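Local coordinates for arylsulfatase (Pseudoalteromonas sp. MB47, PDB 7AJ0), which probably hydrolyses sulfate esters of the algal polysaccharide fucoidan in an exo-acting manner, as a calcium-binding bacterial sulfatase with an unusual hexameric assembly, at residues 347-352 with 474-479; 197-200 with 204-207; 254-259 with 312-317; 116-121 with 136-141. All blocks are in the same frame, centred on the assembly; numbering follows the deposited sequence.

Contact 1 of 4, residues 347-352 with 474-479; sequences TTWEGG and PKEMAS
Trp349 and Glu476 bring their CA atoms to 7.8 Å where the loop 474-479 passes the start of helix 350-353. Trp349 holds the N-cap position, its carbonyl receiving Gly352 N, while Glu476 has positive phi and psi (50°/54°), a left-handed conformation in the middle of its loop. The contact illustrates how an acidic side chain can serve the start of a helix far along the sequence. Glu476 OE2 accepts the backbone N-H of Glu350 at 2.9 Å, almost straight at 173°, from the syn side of the carboxylate and somewhat out of its plane. The carboxylate stands nearly perpendicular to the indole and meets its edge, with OE2 3.3 Å from Trp349 CE3. CG of Glu350, whose chain bends at chi2, comes within 3.2 Å of the same OE2. The two acids therefore lie close, Glu350 OE2 being 4.4 Å from Glu476 OE1, but Lys438 forms a salt bridge with each and probably offsets their repulsion. Glu350 OE1 is hydrogen-bonded to Tyr97, and Glu476 OE1, besides meeting Lys438, to His440. Phe468 of strand 466-469 touches both Trp349 and Glu476, and Val443 of strand 442-446 packs on the indole.

Contact 2 of 4, residues 197-200 with 204-207; sequences DMMT and LYTK
The carbonyl oxygen of Met198 is approached by two atoms of Tyr205: CB lies 3.2 Å from it. Tyr205 N, 3.5 Å from the same Met198 O, meets it at too poor an angle for a hydrogen bond. The two short helices, 196-199 and 202-208, are joined by a tight connection, and apolar side chains do the work between them. Tyr205, with CG anti to the backbone N (chi1 174°), turns the CD1-CE1 edge of its ring toward two methionines. Met198 SD stands at the ring edge, 4.0 Å from Tyr205 CD1, while Met199 SD approaches obliquely, 3.7 Å from Tyr205 CE1. The sulfurs are displaced to opposite sides of the ring plane, giving a pair of Met-aromatic contacts. Leu204 CD2 rests 3.5 Å from Asp197 O. Replacing Tyr205 by a serine would probably leave both methionine sulfurs without their aromatic partner and their bent chains freer to turn. Trp487 and Leu435 of the fourth subunit pack on Met198 and Leu204, and Tyr437 of that subunit bonds Asp197 OD2. The helices thus meet without a hydrogen bond across the two segments, so their fit probably owes much to dispersion and sulfur-aromatic attraction.

Contact 3 of 4, residues 254-259 with 312-317; sequences QAVDEG and KGQLEN
Two helix ends that lead into the central sheet of the sulfatase fold meet here, as Val256 and Asp257 of helix 240-258 face Lys312 and Gln314 just past helix 290-311. Each helix finishes in a Schellman motif, with Gly259 and Gly313 supplying the positive phi, and each chain then runs into a strand, 262-267 or 318-324, that pairs in parallel with strand 53-59. The apolar part of the contact centres on Val256, whose two methyls straddle one methylene of Gln314: CG2 of Val256 lies 3.7 Å from Gln314 CG, and CG1 of Val256 is 3.8 Å from that same Gln314 CG. The valine and glutamine side chains run antiparallel, alongside one another. Gln314 is bent at chi2 (-68°), and its OE1 is hydrogen-bonded to Asn53, at the start of strand 53-59. Lys312 reaches the helix with its aliphatic part beside the valine, CD standing 4.1 Å from Val256 CG1. The lysine and aspartate side chains cross nearly perpendicularly, bringing Lys312 NZ to 3.2 Å from Asp257 OD1. This is a salt bridge whose hydrogen bond is weak. Asp257 is exposed, so solvent probably screens the pair. The chemistry is therefore divided: an apolar valine-glutamine fit inside, and outside it a weak, solvent-facing ion pair that probably adds less to the fit than the carbon contacts.

Contact 4 of 4, residues 116-121 with 136-141; sequences VRSGLV and EKEVSQ
Ser118 and Glu138 come together through their torsions. Chi1 of 64° places Ser118 OG between its backbone N and carbonyl carbon, turning the hydroxyl back on its own chain and presenting the methylene to the acid, while Glu138 folds at chi2 (-57°) to swing its carboxylate over that methylene. The serine side of the contact is an ST turn at the end of helix 115-118. Ser118 OG accepts the N-H of Leu120 at 3.2 Å and 159°, and is hydrogen-bonded to Pro115 O as well. Gly119, with positive phi, ends the helix, and Leu120 is the centre of an inverse gamma turn. With the hydroxyl engaged within its own turn, it is carbon that the acid meets: Glu138 OE1 is 3.1 Å from Ser118 CB and 3.4 Å from Ser118 CA. The charge is answered by a salt bridge from Glu138 OE2 to Arg113, in the short link between helices 102-111 and 115-118. With a leucine here in place of Glu138, Arg113 would probably be left without this carboxylate as its mate. Leu120 extends the packing, touching Ala107 of helix 102-111 together with Pro134 and Trp135 of helix 134-137. Across the two segments its contribution is light: Leu120 CD1 approaches the methylene CG of Glu138 at 4.4 Å.

In the fold
The four contacts follow one another along the chain without interlocking, and none touches another. Contact 4 lies about 14 Å, at the side chain of Leu120, from the calcium bound by Asp60, Asp61, Cys102, Asp325 and Asn326. Cys102 opens a sequence of the sulfatase signature type, consistent with the active site being there. Contacts 1 and 4 come within about 11 Å at their nearest atoms. Contacts 1 and 3 lie on opposite sides of the chain's centre, their own centres about 42 Å apart, while the centres of contacts 2 and 3 are the farthest apart, about 48 Å. Other subunits reach contacts 1 and 2, whereas contacts 3 and 4 are internal to one chain.

Contact 1 of 4, residues 347-352 with 474-479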
loop_
_atom_site.group_PDB
_atom_site.type_symbol
_atom_site.label_atom_id
_atom_site.label_comp_id
_atom_site.label_asym_id
_atom_site.label_seq_id
_atom_site.Cartn_x
_atom_site.Cartn_y
_atom_site.Cartn_z
ATOM N N THR A 347 0.179 -17.630 -11.561
ATOM C CA THR A 347 -0.984 -16.759 -11.536
ATOM C C THR A 347 -1.637 -16.784 -12.910
ATOM O O THR A 347 -1.005 -17.124 -13.913
ATOM C CB THR A 347 -0.624 -15.313 -11.167
ATOM O OG1 THR A 347 0.125 -14.713 -12.233
ATOM C CG2 THR A 347 0.199 -15.271 -9.890
ATOM N N THR A 348 -2.916 -16.417 -12.947
ATOM C CA THR A 348 -3.643 -16.286 -14.201
ATOM C C THR A 348 -3.666 -14.848 -14.708
ATOM O O THR A 348 -4.543 -14.489 -15.499
ATOM C CB THR A 348 -5.066 -16.824 -14.053
ATOM O OG1 THR A 348 -5.650 -16.322 -12.847
ATOM C CG2 THR A 348 -5.048 -18.347 -14.029
ATOM N N TRP A 349 -2.734 -14.014 -14.253
ATOM C CA TRP A 349 -2.413 -12.814 -15.006
ATOM C C TRP A 349 -1.831 -13.226 -16.357
ATOM O O TRP A 349 -1.383 -14.360 -16.548
ATOM C CB TRP A 349 -1.420 -11.934 -14.253
ATOM C CG TRP A 349 -1.957 -11.328 -12.993
ATOM C CD1 TRP A 349 -1.510 -11.552 -11.725
ATOM C CD2 TRP A 349 -3.042 -10.400 -12.878
ATOM N NE1 TRP A 349 -2.245 -10.818 -10.826
ATOM C CE2 TRP A 349 -3.193 -10.103 -11.508
ATOM C CE3 TRP A 349 -3.899 -9.791 -13.797
ATOM C CZ2 TRP A 349 -4.167 -9.228 -11.038
ATOM C CZ3 TRP A 349 -4.863 -8.922 -13.329
ATOM C CH2 TRP A 349 -4.990 -8.648 -11.962
ATOM N N GLU A 350 -1.838 -12.293 -17.306
ATOM C CA GLU A 350 -1.316 -12.616 -18.629
ATOM C C GLU A 350 0.140 -13.060 -18.561
ATOM O O GLU A 350 0.567 -13.905 -19.356
ATOM C CB GLU A 350 -1.477 -11.418 -19.558
ATOM C CG GLU A 350 -2.927 -11.113 -19.890
ATOM C CD GLU A 350 -3.572 -12.217 -20.699
ATOM O OE1 GLU A 350 -3.073 -12.500 -21.809
ATOM O OE2 GLU A 350 -4.565 -12.811 -20.223
ATOM N N GLY A 351 0.907 -12.525 -17.608
ATOM C CA GLY A 351 2.297 -12.922 -17.479
ATOM C C GLY A 351 2.481 -14.406 -17.237
ATOM O O GLY A 351 3.520 -14.972 -17.588
ATOM N N GLY A 352 1.487 -15.057 -16.646
ATOM C CA GLY A 352 1.614 -16.459 -16.311
ATOM C C GLY A 352 1.187 -17.416 -17.404
ATOM O O GLY A 352 1.695 -18.540 -17.474
ATOM N N PRO A 474 -2.650 -4.148 -22.041
ATOM C CA PRO A 474 -2.039 -5.487 -22.074
ATOM C C PRO A 474 -1.363 -5.858 -20.771
ATOM O O PRO A 474 -1.271 -7.046 -20.440
ATOM C CB PRO A 474 -1.023 -5.391 -23.223
ATOM C CG PRO A 474 -1.332 -4.106 -23.941
ATOM C CD PRO A 474 -1.963 -3.200 -22.934
ATOM N N LYS A 475 -0.876 -4.871 -20.024
ATOM C CA LYS A 475 -0.208 -5.102 -18.754
ATOM C C LYS A 475 -1.182 -5.166 -17.583
ATOM O O LYS A 475 -0.740 -5.257 -16.434
ATOM C CB LYS A 475 0.839 -4.011 -18.513
ATOM C CG LYS A 475 1.852 -3.879 -19.648
ATOM C CD LYS A 475 3.088 -3.092 -19.229
ATOM C CE LYS A 475 2.761 -1.652 -18.878
ATOM N NZ LYS A 475 3.991 -0.897 -18.509
ATOM N N GLU A 476 -2.487 -5.117 -17.853
ATOM C CA GLU A 476 -3.523 -5.293 -16.835
ATOM C C GLU A 476 -3.265 -4.407 -15.617
ATOM O O GLU A 476 -3.236 -4.865 -14.473
ATOM C CB GLU A 476 -3.630 -6.763 -16.427
ATOM C CG GLU A 476 -4.118 -7.682 -17.534
ATOM C CD GLU A 476 -4.039 -9.149 -17.152
ATOM O OE1 GLU A 476 -5.101 -9.789 -17.005
ATOM O OE2 GLU A 476 -2.910 -9.661 -16.991
ATOM N N MET A 477 -3.103 -3.109 -15.875
ATOM C CA MET A 477 -2.714 -2.188 -14.814
ATOM C C MET A 477 -3.902 -1.743 -13.968
ATOM O O MET A 477 -3.758 -1.552 -12.756
ATOM C CB MET A 477 -2.010 -0.974 -15.422
ATOM C CG MET A 477 -0.713 -1.322 -16.129
ATOM S SD MET A 477 -0.043 0.059 -17.066
ATOM C CE MET A 477 0.376 1.198 -15.744
ATOM N N ALA A 478 -5.075 -1.566 -14.573
ATOM C CA ALA A 478 -6.247 -1.150 -13.811
ATOM C C ALA A 478 -7.509 -1.585 -14.543
ATOM O O ALA A 478 -7.703 -1.244 -15.713
ATOM C CB ALA A 478 -6.251 0.368 -13.586
ATOM N N SER A 479 -8.367 -2.320 -13.841
ATOM C CA SER A 479 -9.565 -2.879 -14.448
ATOM C C SER A 479 -10.639 -1.817 -14.634
ATOM O O SER A 479 -10.815 -0.934 -13.791
ATOM C CB SER A 479 -10.108 -4.016 -13.580
ATOM O OG SER A 479 -11.438 -4.337 -13.942
#

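Contact 2 of 4, residues 197-200 with 204-207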
loop_
_atom_site.group_PDB
_atom_site.type_symbol
_atom_site.label_atom_id
_atom_site.label_comp_id
_atom_site.label_asym_id
_atom_site.label_seq_id
_atom_site.Cartn_x
_atom_site.Cartn_y
_atom_site.Cartn_z
ATOM N N ASP A 197 20.480 -24.814 4.739
ATOM C CA ASP A 197 19.689 -25.267 5.879
ATOM C C ASP A 197 19.397 -26.760 5.812
ATOM O O ASP A 197 19.147 -27.383 6.849
ATOM C CB ASP A 197 18.375 -24.487 5.959
ATOM C CG ASP A 197 17.541 -24.619 4.700
ATOM O OD1 ASP A 197 18.129 -24.693 3.601
ATOM O OD2 ASP A 197 16.297 -24.644 4.806
ATOM N N MET A 198 19.422 -27.343 4.617
ATOM C CA MET A 198 19.263 -28.778 4.419
ATOM C C MET A 198 20.565 -29.477 4.067
ATOM O O MET A 198 20.798 -30.597 4.522
ATOM C CB MET A 198 18.232 -29.038 3.313
ATOM C CG MET A 198 17.963 -30.506 3.031
ATOM S SD MET A 198 18.956 -31.170 1.676
ATOM C CE MET A 198 18.170 -30.400 0.265
ATOM N N MET A 199 21.439 -28.829 3.294
ATOM C CA MET A 199 22.622 -29.503 2.771
ATOM C C MET A 199 23.721 -29.643 3.817
ATOM O O MET A 199 24.419 -30.663 3.847
ATOM C CB MET A 199 23.145 -28.745 1.550
ATOM C CG MET A 199 22.271 -28.900 0.318
ATOM S SD MET A 199 22.355 -30.570 -0.363
ATOM C CE MET A 199 23.869 -30.471 -1.314
ATOM N N THR A 200 23.903 -28.640 4.671
ATOM C CA THR A 200 24.933 -28.680 5.699
ATOM C C THR A 200 24.408 -29.173 7.041
ATOM O O THR A 200 25.170 -29.219 8.011
ATOM C CB THR A 200 25.566 -27.295 5.867
ATOM O OG1 THR A 200 24.594 -26.373 6.377
ATOM C CG2 THR A 200 26.090 -26.788 4.527
ATOM N N LEU A 204 19.299 -33.709 8.633
ATOM C CA LEU A 204 18.256 -33.325 7.683
ATOM C C LEU A 204 18.629 -33.738 6.265
ATOM O O LEU A 204 17.764 -34.155 5.487
ATOM C CB LEU A 204 18.013 -31.821 7.769
ATOM C CG LEU A 204 16.699 -31.269 7.220
ATOM C CD1 LEU A 204 15.503 -31.996 7.804
ATOM C CD2 LEU A 204 16.611 -29.774 7.518
ATOM N N TYR A 205 19.913 -33.639 5.913
ATOM C CA TYR A 205 20.346 -34.062 4.587
ATOM C C TYR A 205 20.172 -35.565 4.402
ATOM O O TYR A 205 19.718 -36.018 3.344
ATOM C CB TYR A 205 21.803 -33.665 4.355
ATOM C CG TYR A 205 22.361 -34.206 3.063
ATOM C CD1 TYR A 205 22.100 -33.573 1.855
ATOM C CD2 TYR A 205 23.135 -35.359 3.045
ATOM C CE1 TYR A 205 22.599 -34.068 0.668
ATOM C CE2 TYR A 205 23.640 -35.861 1.861
ATOM C CZ TYR A 205 23.368 -35.211 0.676
ATOM O OH TYR A 205 23.868 -35.707 -0.506
ATOM N N THR A 206 20.529 -36.352 5.418
ATOM C CA THR A 206 20.380 -37.800 5.319
ATOM C C THR A 206 18.936 -38.188 5.029
ATOM O O THR A 206 18.678 -39.120 4.258
ATOM C CB THR A 206 20.859 -38.465 6.609
ATOM O OG1 THR A 206 22.272 -38.275 6.751
ATOM C CG2 THR A 206 20.540 -39.953 6.596
ATOM N N LYS A 207 17.979 -37.485 5.636
ATOM C CA LYS A 207 16.573 -37.803 5.410
ATOM C C LYS A 207 16.124 -37.361 4.022
ATOM O O LYS A 207 15.547 -38.150 3.266
ATOM C CB LYS A 207 15.709 -37.147 6.487
ATOM C CG LYS A 207 15.875 -37.759 7.866
ATOM C CD LYS A 207 15.101 -36.975 8.916
ATOM C CE LYS A 207 15.218 -37.622 10.287
ATOM N NZ LYS A 207 14.769 -36.708 11.373
#

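Contact 3 of 4, residues 254-259 with 312-317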
loop_
_atom_site.group_PDB
_atom_site.type_symbol
_atom_site.label_atom_id
_atom_site.label_comp_id
_atom_site.label_asym_id
_atom_site.label_seq_id
_atom_site.Cartn_x
_atom_site.Cartn_y
_atom_site.Cartn_z
ATOM N N GLN A 254 16.917 -42.075 -36.339
ATOM C CA GLN A 254 16.428 -43.448 -36.385
ATOM C C GLN A 254 15.059 -43.531 -37.049
ATOM O O GLN A 254 14.783 -44.477 -37.795
ATOM C CB GLN A 254 16.381 -44.023 -34.971
ATOM C CG GLN A 254 15.989 -45.484 -34.900
ATOM C CD GLN A 254 16.089 -46.042 -33.493
ATOM O OE1 GLN A 254 16.481 -45.339 -32.561
ATOM N NE2 GLN A 254 15.737 -47.313 -33.333
ATOM N N ALA A 255 14.190 -42.548 -36.800
ATOM C CA ALA A 255 12.861 -42.575 -37.403
ATOM C C ALA A 255 12.921 -42.260 -38.894
ATOM O O ALA A 255 12.202 -42.872 -39.694
ATOM C CB ALA A 255 11.938 -41.589 -36.687
ATOM N N VAL A 256 13.767 -41.310 -39.289
ATOM C CA VAL A 256 13.859 -40.955 -40.700
ATOM C C VAL A 256 14.503 -42.086 -41.493
ATOM O O VAL A 256 14.140 -42.341 -42.646
ATOM C CB VAL A 256 14.624 -39.632 -40.877
ATOM C CG1 VAL A 256 14.835 -39.336 -42.355
ATOM C CG2 VAL A 256 13.878 -38.490 -40.196
ATOM N N ASP A 257 15.472 -42.782 -40.888
ATOM C CA ASP A 257 16.126 -43.890 -41.580
ATOM C C ASP A 257 15.195 -45.087 -41.731
ATOM O O ASP A 257 15.343 -45.871 -42.677
ATOM C CB ASP A 257 17.401 -44.296 -40.838
ATOM C CG ASP A 257 18.497 -43.247 -40.938
ATOM O OD1 ASP A 257 18.327 -42.273 -41.702
ATOM O OD2 ASP A 257 19.530 -43.395 -40.250
ATOM N N GLU A 258 14.237 -45.248 -40.816
ATOM C CA GLU A 258 13.233 -46.297 -40.944
ATOM C C GLU A 258 12.100 -45.913 -41.887
ATOM O O GLU A 258 11.290 -46.777 -42.240
ATOM C CB GLU A 258 12.643 -46.639 -39.574
ATOM C CG GLU A 258 13.637 -47.234 -38.596
ATOM C CD GLU A 258 13.072 -47.348 -37.192
ATOM O OE1 GLU A 258 11.831 -47.377 -37.049
ATOM O OE2 GLU A 258 13.869 -47.403 -36.232
ATOM N N GLY A 259 12.017 -44.647 -42.291
ATOM C CA GLY A 259 10.943 -44.206 -43.154
ATOM C C GLY A 259 9.616 -44.011 -42.467
ATOM O O GLY A 259 8.577 -44.023 -43.135
ATOM N N LYS A 312 18.550 -34.047 -43.294
ATOM C CA LYS A 312 17.841 -35.283 -43.586
ATOM C C LYS A 312 16.738 -35.103 -44.621
ATOM O O LYS A 312 16.040 -36.072 -44.937
ATOM C CB LYS A 312 17.243 -35.857 -42.297
ATOM C CG LYS A 312 18.286 -36.276 -41.276
ATOM C CD LYS A 312 18.410 -37.790 -41.196
ATOM C CE LYS A 312 19.857 -38.216 -41.008
ATOM N NZ LYS A 312 19.965 -39.670 -40.702
ATOM N N GLY A 313 16.559 -33.896 -45.150
ATOM C CA GLY A 313 15.526 -33.660 -46.138
ATOM C C GLY A 313 14.115 -33.796 -45.619
ATOM O O GLY A 313 13.219 -34.178 -46.379
ATOM N N GLN A 314 13.887 -33.479 -44.343
ATOM C CA GLN A 314 12.579 -33.645 -43.722
ATOM C C GLN A 314 11.942 -32.331 -43.282
ATOM O O GLN A 314 10.931 -32.357 -42.571
ATOM C CB GLN A 314 12.686 -34.585 -42.513
ATOM C CG GLN A 314 12.959 -36.031 -42.872
ATOM C CD GLN A 314 11.787 -36.686 -43.575
ATOM O OE1 GLN A 314 10.642 -36.590 -43.127
ATOM N NE2 GLN A 314 12.066 -37.358 -44.685
ATOM N N LEU A 315 12.495 -31.182 -43.680
ATOM C CA LEU A 315 11.911 -29.916 -43.246
ATOM C C LEU A 315 10.551 -29.687 -43.896
ATOM O O LEU A 315 9.630 -29.163 -43.258
ATOM C CB LEU A 315 12.846 -28.753 -43.562
ATOM C CG LEU A 315 13.726 -28.221 -42.430
ATOM C CD1 LEU A 315 14.437 -26.949 -42.886
ATOM C CD2 LEU A 315 12.935 -27.956 -41.157
ATOM N N GLU A 316 10.402 -30.070 -45.166
ATOM C CA GLU A 316 9.139 -29.851 -45.857
ATOM C C GLU A 316 8.009 -30.693 -45.284
ATOM O O GLU A 316 6.837 -30.382 -45.523
ATOM C CB GLU A 316 9.292 -30.152 -47.351
ATOM C CG GLU A 316 10.056 -29.089 -48.128
ATOM C CD GLU A 316 11.561 -29.181 -47.946
ATOM O OE1 GLU A 316 12.052 -30.250 -47.520
ATOM O OE2 GLU A 316 12.254 -28.181 -48.235
ATOM N N ASN A 317 8.330 -31.750 -44.540
ATOM C CA ASN A 317 7.329 -32.672 -44.019
ATOM C C ASN A 317 7.271 -32.648 -42.498
ATOM O O ASN A 317 6.767 -33.594 -41.883
ATOM C CB ASN A 317 7.617 -34.090 -44.517
ATOM C CG ASN A 317 6.400 -34.987 -44.461
ATOM O OD1 ASN A 317 5.273 -34.544 -44.691
ATOM N ND2 ASN A 317 6.619 -36.259 -44.151
#

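Contact 4 of 4, residues 116-121 with 136-141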
loop_
_atom_site.group_PDB
_atom_site.type_symbol
_atom_site.label_atom_id
_atom_site.label_comp_id
_atom_site.label_asym_id
_atom_site.label_seq_id
_atom_site.Cartn_x
_atom_site.Cartn_y
_atom_site.Cartn_z
ATOM N N VAL A 116 -7.866 -29.847 -14.600
ATOM C CA VAL A 116 -8.886 -30.053 -13.579
ATOM C C VAL A 116 -9.770 -31.242 -13.941
ATOM O O VAL A 116 -10.327 -31.903 -13.055
ATOM C CB VAL A 116 -9.712 -28.769 -13.377
ATOM C CG1 VAL A 116 -10.562 -28.468 -14.605
ATOM C CG2 VAL A 116 -10.576 -28.892 -12.131
ATOM N N ARG A 117 -9.909 -31.541 -15.235
ATOM C CA ARG A 117 -10.696 -32.700 -15.638
ATOM C C ARG A 117 -9.957 -33.999 -15.339
ATOM O O ARG A 117 -10.567 -34.985 -14.909
ATOM C CB ARG A 117 -11.029 -32.628 -17.128
ATOM C CG ARG A 117 -11.712 -31.347 -17.575
ATOM C CD ARG A 117 -12.243 -31.493 -18.991
ATOM N NE ARG A 117 -12.675 -30.223 -19.568
ATOM C CZ ARG A 117 -13.890 -29.704 -19.428
ATOM N NH1 ARG A 117 -14.813 -30.334 -18.717
ATOM N NH2 ARG A 117 -14.182 -28.544 -20.000
ATOM N N SER A 118 -8.643 -34.016 -15.561
ATOM C CA SER A 118 -7.858 -35.236 -15.442
ATOM C C SER A 118 -7.373 -35.501 -14.026
ATOM O O SER A 118 -7.140 -36.660 -13.666
ATOM C CB SER A 118 -6.647 -35.170 -16.379
ATOM O OG SER A 118 -5.762 -34.129 -15.997
ATOM N N GLY A 119 -7.225 -34.460 -13.212
ATOM C CA GLY A 119 -6.597 -34.587 -11.919
ATOM C C GLY A 119 -5.116 -34.291 -11.915
ATOM O O GLY A 119 -4.488 -34.352 -10.849
ATOM N N LEU A 120 -4.543 -33.964 -13.067
ATOM C CA LEU A 120 -3.110 -33.710 -13.199
ATOM C C LEU A 120 -2.778 -32.247 -12.921
ATOM O O LEU A 120 -2.158 -31.558 -13.732
ATOM C CB LEU A 120 -2.644 -34.129 -14.588
ATOM C CG LEU A 120 -2.906 -35.595 -14.945
ATOM C CD1 LEU A 120 -2.633 -35.866 -16.417
ATOM C CD2 LEU A 120 -2.066 -36.511 -14.066
ATOM N N VAL A 121 -3.211 -31.760 -11.754
ATOM C CA VAL A 121 -2.863 -30.411 -11.323
ATOM C C VAL A 121 -1.591 -30.384 -10.489
ATOM O O VAL A 121 -1.021 -29.302 -10.278
ATOM C CB VAL A 121 -4.010 -29.767 -10.514
ATOM C CG1 VAL A 121 -5.268 -29.661 -11.369
ATOM C CG2 VAL A 121 -4.292 -30.557 -9.234
ATOM N N GLU A 136 -3.947 -43.976 -16.725
ATOM C CA GLU A 136 -4.666 -45.078 -17.357
ATOM C C GLU A 136 -5.845 -44.550 -18.163
ATOM O O GLU A 136 -6.083 -44.979 -19.297
ATOM C CB GLU A 136 -5.137 -46.080 -16.303
ATOM C CG GLU A 136 -4.008 -46.795 -15.573
ATOM C CD GLU A 136 -4.512 -47.835 -14.585
ATOM O OE1 GLU A 136 -3.699 -48.337 -13.778
ATOM O OE2 GLU A 136 -5.721 -48.152 -14.615
ATOM N N LYS A 137 -6.568 -43.581 -17.599
ATOM C CA LYS A 137 -7.762 -43.015 -18.217
ATOM C C LYS A 137 -7.418 -42.047 -19.340
ATOM O O LYS A 137 -8.079 -42.049 -20.384
ATOM C CB LYS A 137 -8.583 -42.331 -17.120
ATOM C CG LYS A 137 -9.786 -41.515 -17.539
ATOM C CD LYS A 137 -10.391 -40.870 -16.279
ATOM C CE LYS A 137 -11.558 -39.934 -16.576
ATOM N NZ LYS A 137 -12.828 -40.659 -16.872
ATOM N N GLU A 138 -6.385 -41.228 -19.157
ATOM C CA GLU A 138 -6.028 -40.241 -20.165
ATOM C C GLU A 138 -5.411 -40.917 -21.389
ATOM O O GLU A 138 -4.883 -42.030 -21.321
ATOM C CB GLU A 138 -5.058 -39.213 -19.582
ATOM C CG GLU A 138 -5.586 -38.474 -18.358
ATOM C CD GLU A 138 -6.892 -37.749 -18.625
ATOM O OE1 GLU A 138 -7.764 -37.732 -17.728
ATOM O OE2 GLU A 138 -7.047 -37.201 -19.737
ATOM N N VAL A 139 -5.481 -40.218 -22.520
ATOM C CA VAL A 139 -5.025 -40.733 -23.807
ATOM C C VAL A 139 -4.046 -39.728 -24.399
ATOM O O VAL A 139 -4.456 -38.660 -24.873
ATOM C CB VAL A 139 -6.193 -40.984 -24.771
ATOM C CG1 VAL A 139 -5.675 -41.422 -26.128
ATOM C CG2 VAL A 139 -7.143 -42.021 -24.194
ATOM N N SER A 140 -2.761 -40.068 -24.385
ATOM C CA SER A 140 -1.742 -39.177 -24.916
ATOM C C SER A 140 -1.688 -39.272 -26.439
ATOM O O SER A 140 -2.152 -40.243 -27.044
ATOM C CB SER A 140 -0.372 -39.515 -24.330
ATOM O OG SER A 140 0.052 -40.801 -24.748
ATOM N N GLN A 141 -1.110 -38.240 -27.062
ATOM C CA GLN A 141 -0.927 -38.290 -28.509
ATOM C C GLN A 141 0.089 -39.357 -28.891
ATOM O O GLN A 141 0.027 -39.904 -29.998
ATOM C CB GLN A 141 -0.504 -36.926 -29.057
ATOM C CG GLN A 141 0.832 -36.406 -28.567
ATOM C CD GLN A 141 0.687 -35.431 -27.413
ATOM O OE1 GLN A 141 0.348 -35.825 -26.300
ATOM N NE2 GLN A 141 0.940 -34.153 -27.676
#